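Local coordinates for protein aminoglycoside N(3)-acetyltransferase (Enterobacter cloacae, PDB 6NP3) that catalyses the transfer of acetyl from acetyl-CoA to N3 of 2-deoxystreptamine antibiotics, and so probably confers resistance to gentamicin and its relatives, at residues R10-L15 with I47-P52; T41-L46 with R106-C111; R149-A154 with I249-I254. One frame throughout, in Å; residues are numbered along the deposited sequence.

How the contacts relate
The three contacts illustrate how chemistry follows position in an alpha/beta fold. Contacts 1 and 2 share helix 39-50 and touch one another: Ile47 packs against the Tyr108 ring and Leu12 reaches Leu46. Contact 1, about 20 Å from the chain centre to its own centre, joins two helices by a charged side chain on a backbone carbonyl; contact 2 places a turn against the same helix, with one apolar touch and a water bridge. Contact 3 lies deeper, its centre about 13 Å from that of the chain, and is apolar across its interface. It stands apart from contact 1, nearest atoms about 7 Å away. All three are only partly buried.

Contact 1: R10-L15 with I47-P52; sequences RQLRDL and IEAVGP
The flat guanidinium of Arg13 presents its edge to the carbonyl of Ala49, with Ala49 O close to the guanidinium plane; the Glu48 carbonyl lies obliquely nearby. Both terminal nitrogens point at one atom. Arg13 NH1 donates to Ala49 O over 2.8 Å, and Arg13 NH2 donates to the same Ala49 O over 2.9 Å. Neither bond is straight (146° and 137°), as is expected when a forked donor converges on a single oxygen, and the donors sit somewhat out of the carbonyl plane. A bend at chi2 (-101°) carries the end of the side chain over to helix 39-50, although its base does not face that helix. This describes one of two modelled conformers of Arg13. One residue earlier, Leu12 CD1 rests 4.0 Å from Ala49 CB, the small methyl letting the helices come close. Arg13 NH1 also bonds to Val17 O, so the guanidinium ties the last turn of helix 39-50 to the loop that follows helix 5-15. Gly51, with positive phi, is the first residue beyond helix 39-50 to leave helical backbone angles. A cation at a helix C-terminus probably interacts favourably with the helix dipole, while its two donors satisfy a carbonyl near the end of the helical bonding pattern.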
loop_
_atom_site.group_PDB
_atom_site.type_symbol
_atom_site.label_atom_id
_atom_site.label_comp_id
_atom_site.label_asym_id
_atom_site.label_seq_id
_atom_site.Cartn_x
_atom_site.Cartn_y
_atom_site.Cartn_z
ATOM N N ARG A 10 -4.609 -1.495 23.260
ATOM C CA ARG A 10 -3.521 -1.389 24.220
ATOM C C ARG A 10 -2.230 -1.924 23.623
ATOM O O ARG A 10 -1.154 -1.380 23.879
ATOM C CB ARG A 10 -3.866 -2.105 25.528
ATOM C CG ARG A 10 -5.168 -1.639 26.173
ATOM C CD ARG A 10 -5.253 -0.125 26.313
ATOM N NE ARG A 10 -4.307 0.426 27.283
ATOM C CZ ARG A 10 -4.030 1.718 27.402
ATOM N NH1 ARG A 10 -4.615 2.602 26.607
ATOM N NH2 ARG A 10 -3.156 2.126 28.309
ATOM N N GLN A 11 -2.308 -3.014 22.852
ATOM C CA GLN A 11 -1.118 -3.518 22.169
ATOM C C GLN A 11 -0.557 -2.508 21.165
ATOM O O GLN A 11 0.667 -2.361 21.047
ATOM C CB GLN A 11 -1.448 -4.818 21.443
ATOM C CG GLN A 11 -1.621 -6.022 22.331
ATOM C CD GLN A 11 -2.096 -7.221 21.569
ATOM O OE1 GLN A 11 -2.909 -7.103 20.673
ATOM N NE2 GLN A 11 -1.577 -8.391 21.908
ATOM N N LEU A 12 -1.429 -1.823 20.420
ATOM C CA LEU A 12 -0.967 -0.814 19.475
ATOM C C LEU A 12 -0.294 0.339 20.198
ATOM O O LEU A 12 0.741 0.853 19.751
ATOM C CB LEU A 12 -2.142 -0.347 18.627
ATOM C CG LEU A 12 -2.669 -1.377 17.621
ATOM C CD1 LEU A 12 -4.041 -1.010 17.102
ATOM C CD2 LEU A 12 -1.692 -1.519 16.470
ATOM N N ARG A 13 -0.847 0.738 21.347
ATOM C CA ARG A 13 -0.207 1.778 22.138
ATOM C C ARG A 13 1.160 1.313 22.614
ATOM O O ARG A 13 2.135 2.076 22.578
ATOM C CB ARG A 13 -1.106 2.152 23.317
ATOM C CG ARG A 13 -2.388 2.882 22.933
ATOM C CD ARG A 13 -2.245 4.382 23.183
ATOM N NE ARG A 13 -3.410 5.167 22.779
ATOM C CZ ARG A 13 -3.641 5.564 21.530
ATOM N NH1 ARG A 13 -2.802 5.237 20.554
ATOM N NH2 ARG A 13 -4.718 6.289 21.262
ATOM N N ASP A 14 1.247 0.065 23.080
ATOM C CA ASP A 14 2.532 -0.449 23.548
ATOM C C ASP A 14 3.568 -0.413 22.434
ATOM O O ASP A 14 4.751 -0.176 22.686
ATOM C CB ASP A 14 2.425 -1.904 24.005
ATOM C CG ASP A 14 1.719 -2.079 25.311
ATOM O OD1 ASP A 14 1.587 -1.099 26.056
ATOM O OD2 ASP A 14 1.314 -3.225 25.579
ATOM N N LEU A 15 3.145 -0.658 21.198
ATOM C CA LEU A 15 4.061 -0.681 20.069
ATOM C C LEU A 15 4.509 0.711 19.664
ATOM O O LEU A 15 5.522 0.857 18.967
ATOM C CB LEU A 15 3.331 -1.340 18.911
ATOM C CG LEU A 15 4.174 -1.730 17.710
ATOM C CD1 LEU A 15 5.144 -2.835 18.066
ATOM C CD2 LEU A 15 3.261 -2.149 16.572
ATOM N N ILE A 47 -8.396 2.531 14.111
ATOM C CA ILE A 47 -9.027 3.838 14.108
ATOM C C ILE A 47 -9.014 4.440 15.500
ATOM O O ILE A 47 -8.734 5.630 15.669
ATOM C CB ILE A 47 -10.447 3.706 13.531
ATOM C CG1 ILE A 47 -10.368 3.337 12.049
ATOM C CG2 ILE A 47 -11.254 4.971 13.741
ATOM C CD1 ILE A 47 -11.692 2.969 11.437
ATOM N N GLU A 48 -9.290 3.631 16.516
ATOM C CA GLU A 48 -9.269 4.145 17.876
ATOM C C GLU A 48 -7.854 4.526 18.300
ATOM O O GLU A 48 -7.642 5.537 18.975
ATOM C CB GLU A 48 -9.835 3.081 18.810
ATOM C CG GLU A 48 -9.901 3.543 20.236
ATOM C CD GLU A 48 -10.791 2.680 21.097
ATOM O OE1 GLU A 48 -10.391 2.390 22.237
ATOM O OE2 GLU A 48 -11.878 2.301 20.629
ATOM N N ALA A 49 -6.860 3.726 17.897
ATOM C CA ALA A 49 -5.483 4.008 18.290
ATOM C C ALA A 49 -4.967 5.319 17.697
ATOM O O ALA A 49 -4.261 6.074 18.378
ATOM C CB ALA A 49 -4.555 2.852 17.922
ATOM N N VAL A 50 -5.288 5.614 16.436
ATOM C CA VAL A 50 -4.836 6.878 15.847
ATOM C C VAL A 50 -5.711 8.049 16.278
ATOM O O VAL A 50 -5.288 9.208 16.175
ATOM C CB VAL A 50 -4.664 6.823 14.320
ATOM C CG1 VAL A 50 -3.670 5.705 13.963
ATOM C CG2 VAL A 50 -5.982 6.666 13.636
ATOM N N GLY A 51 -6.903 7.778 16.793
ATOM C CA GLY A 51 -7.749 8.814 17.337
ATOM C C GLY A 51 -8.412 9.670 16.281
ATOM O O GLY A 51 -8.195 9.522 15.076
ATOM N N PRO A 52 -9.266 10.587 16.730
ATOM C CA PRO A 52 -10.007 11.431 15.781
ATOM C C PRO A 52 -9.163 12.431 15.002
ATOM O O PRO A 52 -9.662 12.963 14.005
ATOM C CB PRO A 52 -11.046 12.132 16.669
ATOM C CG PRO A 52 -10.427 12.140 18.010
ATOM C CD PRO A 52 -9.640 10.851 18.128
#

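Contact 2: T41-L46 with R106-C111; sequences TLVDAL and RTYPGC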
loop_
_atom_site.group_PDB
_atom_site.type_symbol
_atom_site.label_atom_id
_atom_site.label_comp_id
_atom_site.label_asym_id
_atom_site.label_seq_id
_atom_site.Cartn_x
_atom_site.Cartn_y
_atom_site.Cartn_z
ATOM N N THR A 41 -12.819 -5.878 13.918
ATOM C CA THR A 41 -12.276 -5.594 15.248
ATOM C C THR A 41 -10.932 -4.883 15.154
ATOM O O THR A 41 -10.670 -3.920 15.883
ATOM C CB THR A 41 -12.149 -6.894 16.049
ATOM O OG1 THR A 41 -13.449 -7.487 16.171
ATOM C CG2 THR A 41 -11.560 -6.643 17.437
ATOM N N LEU A 42 -10.069 -5.344 14.255
ATOM C CA LEU A 42 -8.771 -4.710 14.085
ATOM C C LEU A 42 -8.875 -3.376 13.370
ATOM O O LEU A 42 -8.144 -2.448 13.721
ATOM C CB LEU A 42 -7.839 -5.659 13.356
ATOM C CG LEU A 42 -6.433 -5.128 13.092
ATOM C CD1 LEU A 42 -5.722 -4.669 14.310
ATOM C CD2 LEU A 42 -5.625 -6.248 12.410
ATOM N N VAL A 43 -9.755 -3.246 12.378
ATOM C CA VAL A 43 -9.986 -1.932 11.778
ATOM C C VAL A 43 -10.423 -0.933 12.851
ATOM O O VAL A 43 -9.909 0.192 12.935
ATOM C CB VAL A 43 -11.024 -2.041 10.644
ATOM C CG1 VAL A 43 -11.386 -0.681 10.112
ATOM C CG2 VAL A 43 -10.516 -2.904 9.535
ATOM N N ASP A 44 -11.405 -1.321 13.679
ATOM C CA ASP A 44 -11.871 -0.438 14.748
ATOM C C ASP A 44 -10.746 -0.096 15.707
ATOM O O ASP A 44 -10.646 1.037 16.190
ATOM C CB ASP A 44 -13.030 -1.077 15.524
ATOM C CG ASP A 44 -14.280 -1.254 14.688
ATOM O OD1 ASP A 44 -14.462 -0.549 13.675
ATOM O OD2 ASP A 44 -15.125 -2.088 15.082
ATOM N N ALA A 45 -9.911 -1.074 16.032
ATOM C CA ALA A 45 -8.808 -0.815 16.948
ATOM C C ALA A 45 -7.803 0.167 16.347
ATOM O O ALA A 45 -7.302 1.049 17.050
ATOM C CB ALA A 45 -8.106 -2.127 17.279
ATOM N N LEU A 46 -7.487 0.024 15.056
ATOM C CA LEU A 46 -6.570 0.955 14.405
ATOM C C LEU A 46 -7.112 2.378 14.426
ATOM O O LEU A 46 -6.375 3.335 14.701
ATOM C CB LEU A 46 -6.320 0.507 12.965
ATOM C CG LEU A 46 -5.597 -0.820 12.740
ATOM C CD1 LEU A 46 -5.711 -1.262 11.302
ATOM C CD2 LEU A 46 -4.142 -0.644 13.155
ATOM N N ARG A 106 -11.698 -0.168 3.212
ATOM C CA ARG A 106 -12.215 0.697 2.167
ATOM C C ARG A 106 -13.723 0.918 2.274
ATOM O O ARG A 106 -14.214 1.949 1.811
ATOM C CB ARG A 106 -11.802 0.188 0.785
ATOM C CG ARG A 106 -12.592 -0.984 0.266
ATOM C CD ARG A 106 -13.644 -0.552 -0.747
ATOM N NE ARG A 106 -14.435 -1.693 -1.181
ATOM C CZ ARG A 106 -15.634 -1.597 -1.731
ATOM N NH1 ARG A 106 -16.127 -0.405 -2.012
ATOM N NH2 ARG A 106 -16.296 -2.697 -2.054
ATOM N N THR A 107 -14.467 -0.010 2.876
ATOM C CA THR A 107 -15.905 0.169 3.085
ATOM C C THR A 107 -16.252 0.894 4.384
ATOM O O THR A 107 -17.440 1.087 4.680
ATOM C CB THR A 107 -16.630 -1.190 3.039
ATOM O OG1 THR A 107 -16.072 -2.077 4.008
ATOM C CG2 THR A 107 -16.551 -1.795 1.645
ATOM N N TYR A 108 -15.267 1.294 5.169
ATOM C CA TYR A 108 -15.557 2.008 6.404
ATOM C C TYR A 108 -16.237 3.334 6.083
ATOM O O TYR A 108 -15.841 4.038 5.145
ATOM C CB TYR A 108 -14.258 2.272 7.154
ATOM C CG TYR A 108 -14.475 2.740 8.560
ATOM C CD1 TYR A 108 -14.812 1.829 9.548
ATOM C CD2 TYR A 108 -14.355 4.083 8.902
ATOM C CE1 TYR A 108 -15.031 2.229 10.837
ATOM C CE2 TYR A 108 -14.567 4.493 10.205
ATOM C CZ TYR A 108 -14.898 3.551 11.156
ATOM O OH TYR A 108 -15.113 3.942 12.455
ATOM N N PRO A 109 -17.260 3.726 6.836
ATOM C CA PRO A 109 -17.936 4.986 6.515
ATOM C C PRO A 109 -16.977 6.167 6.544
ATOM O O PRO A 109 -16.204 6.346 7.479
ATOM C CB PRO A 109 -19.015 5.097 7.597
ATOM C CG PRO A 109 -19.231 3.699 8.054
ATOM C CD PRO A 109 -17.885 3.031 7.972
ATOM N N GLY A 110 -17.036 6.971 5.501
ATOM C CA GLY A 110 -16.170 8.115 5.365
ATOM C C GLY A 110 -14.820 7.842 4.732
ATOM O O GLY A 110 -14.071 8.798 4.508
ATOM N N CYS A 111 -14.469 6.576 4.485
ATOM C CA CYS A 111 -13.213 6.268 3.815
ATOM C C CYS A 111 -13.200 6.956 2.460
ATOM O O CYS A 111 -14.206 6.976 1.743
ATOM C CB CYS A 111 -13.062 4.756 3.650
ATOM S SG CYS A 111 -11.483 4.258 3.097
HETATM O O HOH W 1 -14.756 2.153 14.374
#
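Tyr108 opens a type II beta turn, Tyr108 to Cys111, and reaches from it to Val43 and Asp44 of helix 39-50. The turn belongs to the loop that leads from helix 101-106 into the outermost strand 112-113 of the central mixed sheet, and the contact shows how one aromatic side chain can dock such a loop on a helix. Cys111 N closes the turn on Tyr108 O at 3.0 Å, and Gly110 takes the third position with the positive phi that this turn type requires there. Pro109, in the second position, lays its CD 3.5 Å above one face of the Tyr108 ring, toward the rim, and should limit how the ring can swing.

With CG anti to the backbone N (chi1 -168°), the ring extends from the turn toward the helix. Tyr108 CD1 comes within 4.3 Å of Val43 CG1, which approaches obliquely to the ring in a light apolar touch. Val43 also packs on Ile101, Phe104 and Ile105, so one residue of helix 39-50 meets both helix 101-106 and the loop that follows it. The Tyr108 side chain also touches Ile124 and so meets strand 121-124.

At the polar end, the Asp44 carboxylate stands at 65° to the ring plane, and Asp44 OD1 approaches Tyr108 CE1 to 4.0 Å without a direct bond between the two polar groups. Gln40 NE2, one helical turn earlier, hydrogen-bonds to Asp44 OD1 and should help to fix the carboxylate. A water joins the two sides: it donates to Asp44 OD1 over 2.8 Å and lies 2.6 Å from Tyr108 OH.

Contact 3: R149-A154 with I249-I254; sequences RFLAHA and IDAADI
Two first torsions direct neighbouring side chains at one methyl group. Phe150 has CG anti to its own nitrogen (chi1 168°), whereas Leu151 has CG anti to its carbonyl carbon (chi1 -69°). The result is convergence on Ala251: Phe150 CE2 stands 3.5 Å from Ala251 CB, obliquely to the ring, and Leu151 CD2 lies 3.6 Å from the same Ala251 CB. Leu151 CD2 also leans on the backbone, 3.6 Å from Ala251 O. A side chain as small as alanine lets the segments approach closely, with the CA atoms of Leu151 and Ala252 only 5.3 Å apart.

Polar bonding serves the helix start instead. Asp250 is the N-cap of helix 251-265: in the conformer described, Asp250 OD2 accepts from Asp253 N over 2.8 Å through its anti lone pair. A backbone bond of Ala251 to Gly155 continues the pairing with the strand next door. Phe150 also packs on Ile157, Met22 and Met24, so its ring reaches the sheet, and its side chain lies about 7 Å from that of His26, which binds acetyl-CoA in another structure of this protein.

Helix 146-151 thus delivers the chain to strand 156-160 at the place where the adjacent antiparallel strand 244-250 gives way to helix 251-265, a capped strand-to-helix junction packed where strand 244-250 ends, within the mixed sheet of an alpha/beta fold.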
loop_
_atom_site.group_PDB
_atom_site.type_symbol
_atom_site.label_atom_id
_atom_site.label_comp_id
_atom_site.label_asym_id
_atom_site.label_seq_id
_atom_site.Cartn_x
_atom_site.Cartn_y
_atom_site.Cartn_z
ATOM N N ARG A 149 2.728 11.757 -0.445
ATOM C CA ARG A 149 2.172 12.619 0.592
ATOM C C ARG A 149 2.262 11.973 1.974
ATOM O O ARG A 149 2.574 12.651 2.958
ATOM C CB ARG A 149 0.756 13.030 0.188
ATOM C CG ARG A 149 0.791 14.026 -0.958
ATOM C CD ARG A 149 -0.594 14.549 -1.372
ATOM N NE ARG A 149 -1.451 13.494 -1.890
ATOM C CZ ARG A 149 -1.394 13.023 -3.141
ATOM N NH1 ARG A 149 -0.542 13.508 -4.042
ATOM N NH2 ARG A 149 -2.196 12.041 -3.486
ATOM N N PHE A 150 2.027 10.660 2.068
ATOM C CA PHE A 150 2.210 9.919 3.320
ATOM C C PHE A 150 3.615 10.110 3.871
ATOM O O PHE A 150 3.799 10.301 5.073
ATOM C CB PHE A 150 1.918 8.445 2.993
ATOM C CG PHE A 150 2.301 7.444 4.042
ATOM C CD1 PHE A 150 1.540 7.278 5.165
ATOM C CD2 PHE A 150 3.374 6.609 3.849
ATOM C CE1 PHE A 150 1.867 6.355 6.097
ATOM C CE2 PHE A 150 3.688 5.661 4.811
ATOM C CZ PHE A 150 2.925 5.547 5.916
ATOM N N LEU A 151 4.619 10.053 2.989
ATOM C CA LEU A 151 6.000 10.197 3.401
ATOM C C LEU A 151 6.293 11.611 3.854
ATOM O O LEU A 151 7.213 11.811 4.646
ATOM C CB LEU A 151 6.949 9.875 2.256
ATOM C CG LEU A 151 6.966 8.409 1.844
ATOM C CD1 LEU A 151 7.699 8.198 0.531
ATOM C CD2 LEU A 151 7.508 7.506 2.928
ATOM N N ALA A 152 5.522 12.593 3.405
ATOM C CA ALA A 152 5.647 13.967 3.873
ATOM C C ALA A 152 4.815 14.249 5.124
ATOM O O ALA A 152 4.882 15.365 5.662
ATOM C CB ALA A 152 5.258 14.932 2.735
ATOM N N HIS A 153 4.040 13.276 5.594
ATOM C CA HIS A 153 3.042 13.460 6.638
ATOM C C HIS A 153 3.368 12.598 7.845
ATOM O O HIS A 153 2.478 12.110 8.536
ATOM C CB HIS A 153 1.668 13.110 6.087
ATOM C CG HIS A 153 0.515 13.670 6.857
ATOM N ND1 HIS A 153 0.506 14.919 7.443
ATOM C CD2 HIS A 153 -0.702 13.134 7.087
ATOM C CE1 HIS A 153 -0.681 15.131 7.994
ATOM N NE2 HIS A 153 -1.432 14.065 7.786
ATOM N N ALA A 154 4.661 12.429 8.113
ATOM C CA ALA A 154 5.120 11.746 9.314
ATOM C C ALA A 154 4.646 10.302 9.331
ATOM O O ALA A 154 4.399 9.735 10.385
ATOM C CB ALA A 154 4.734 12.484 10.608
ATOM N N ILE A 249 7.351 1.240 11.815
ATOM C CA ILE A 249 8.507 1.722 11.068
ATOM C C ILE A 249 8.299 3.170 10.654
ATOM O O ILE A 249 7.218 3.535 10.168
ATOM C CB ILE A 249 8.663 0.854 9.801
ATOM C CG1 ILE A 249 9.001 -0.587 10.173
ATOM C CG2 ILE A 249 9.714 1.420 8.855
ATOM C CD1 ILE A 249 8.809 -1.584 9.071
ATOM N N ASP A 250 9.323 4.006 10.829
ATOM C CA ASP A 250 9.276 5.362 10.302
ATOM C C ASP A 250 9.401 5.297 8.779
ATOM O O ASP A 250 10.413 4.821 8.240
ATOM C CB ASP A 250 10.384 6.231 10.902
ATOM C CG ASP A 250 10.305 7.659 10.415
ATOM O OD1 ASP A 250 9.558 8.449 11.005
ATOM O OD2 ASP A 250 10.913 8.036 9.409
ATOM N N ALA A 251 8.371 5.765 8.072
ATOM C CA ALA A 251 8.304 5.571 6.628
ATOM C C ALA A 251 9.354 6.397 5.909
ATOM O O ALA A 251 10.017 5.918 4.982
ATOM C CB ALA A 251 6.916 5.929 6.102
ATOM N N ALA A 252 9.499 7.665 6.285
ATOM C CA ALA A 252 10.505 8.490 5.634
ATOM C C ALA A 252 11.892 7.891 5.805
ATOM O O ALA A 252 12.713 7.925 4.880
ATOM C CB ALA A 252 10.458 9.914 6.182
ATOM N N ASP A 253 12.172 7.340 6.985
ATOM C CA ASP A 253 13.494 6.776 7.240
ATOM C C ASP A 253 13.758 5.542 6.384
ATOM O O ASP A 253 14.839 5.420 5.799
ATOM C CB ASP A 253 13.657 6.442 8.715
ATOM C CG ASP A 253 15.093 6.180 9.078
ATOM O OD1 ASP A 253 15.923 7.088 8.900
ATOM O OD2 ASP A 253 15.382 5.067 9.534
ATOM N N ILE A 254 12.806 4.613 6.284
ATOM C CA ILE A 254 13.052 3.413 5.479
ATOM C C ILE A 254 13.141 3.751 3.997
ATOM O O ILE A 254 13.936 3.155 3.268
ATOM C CB ILE A 254 12.025 2.296 5.767
ATOM C CG1 ILE A 254 12.559 0.941 5.245
ATOM C CG2 ILE A 254 10.655 2.639 5.209
ATOM C CD1 ILE A 254 11.722 -0.245 5.594
#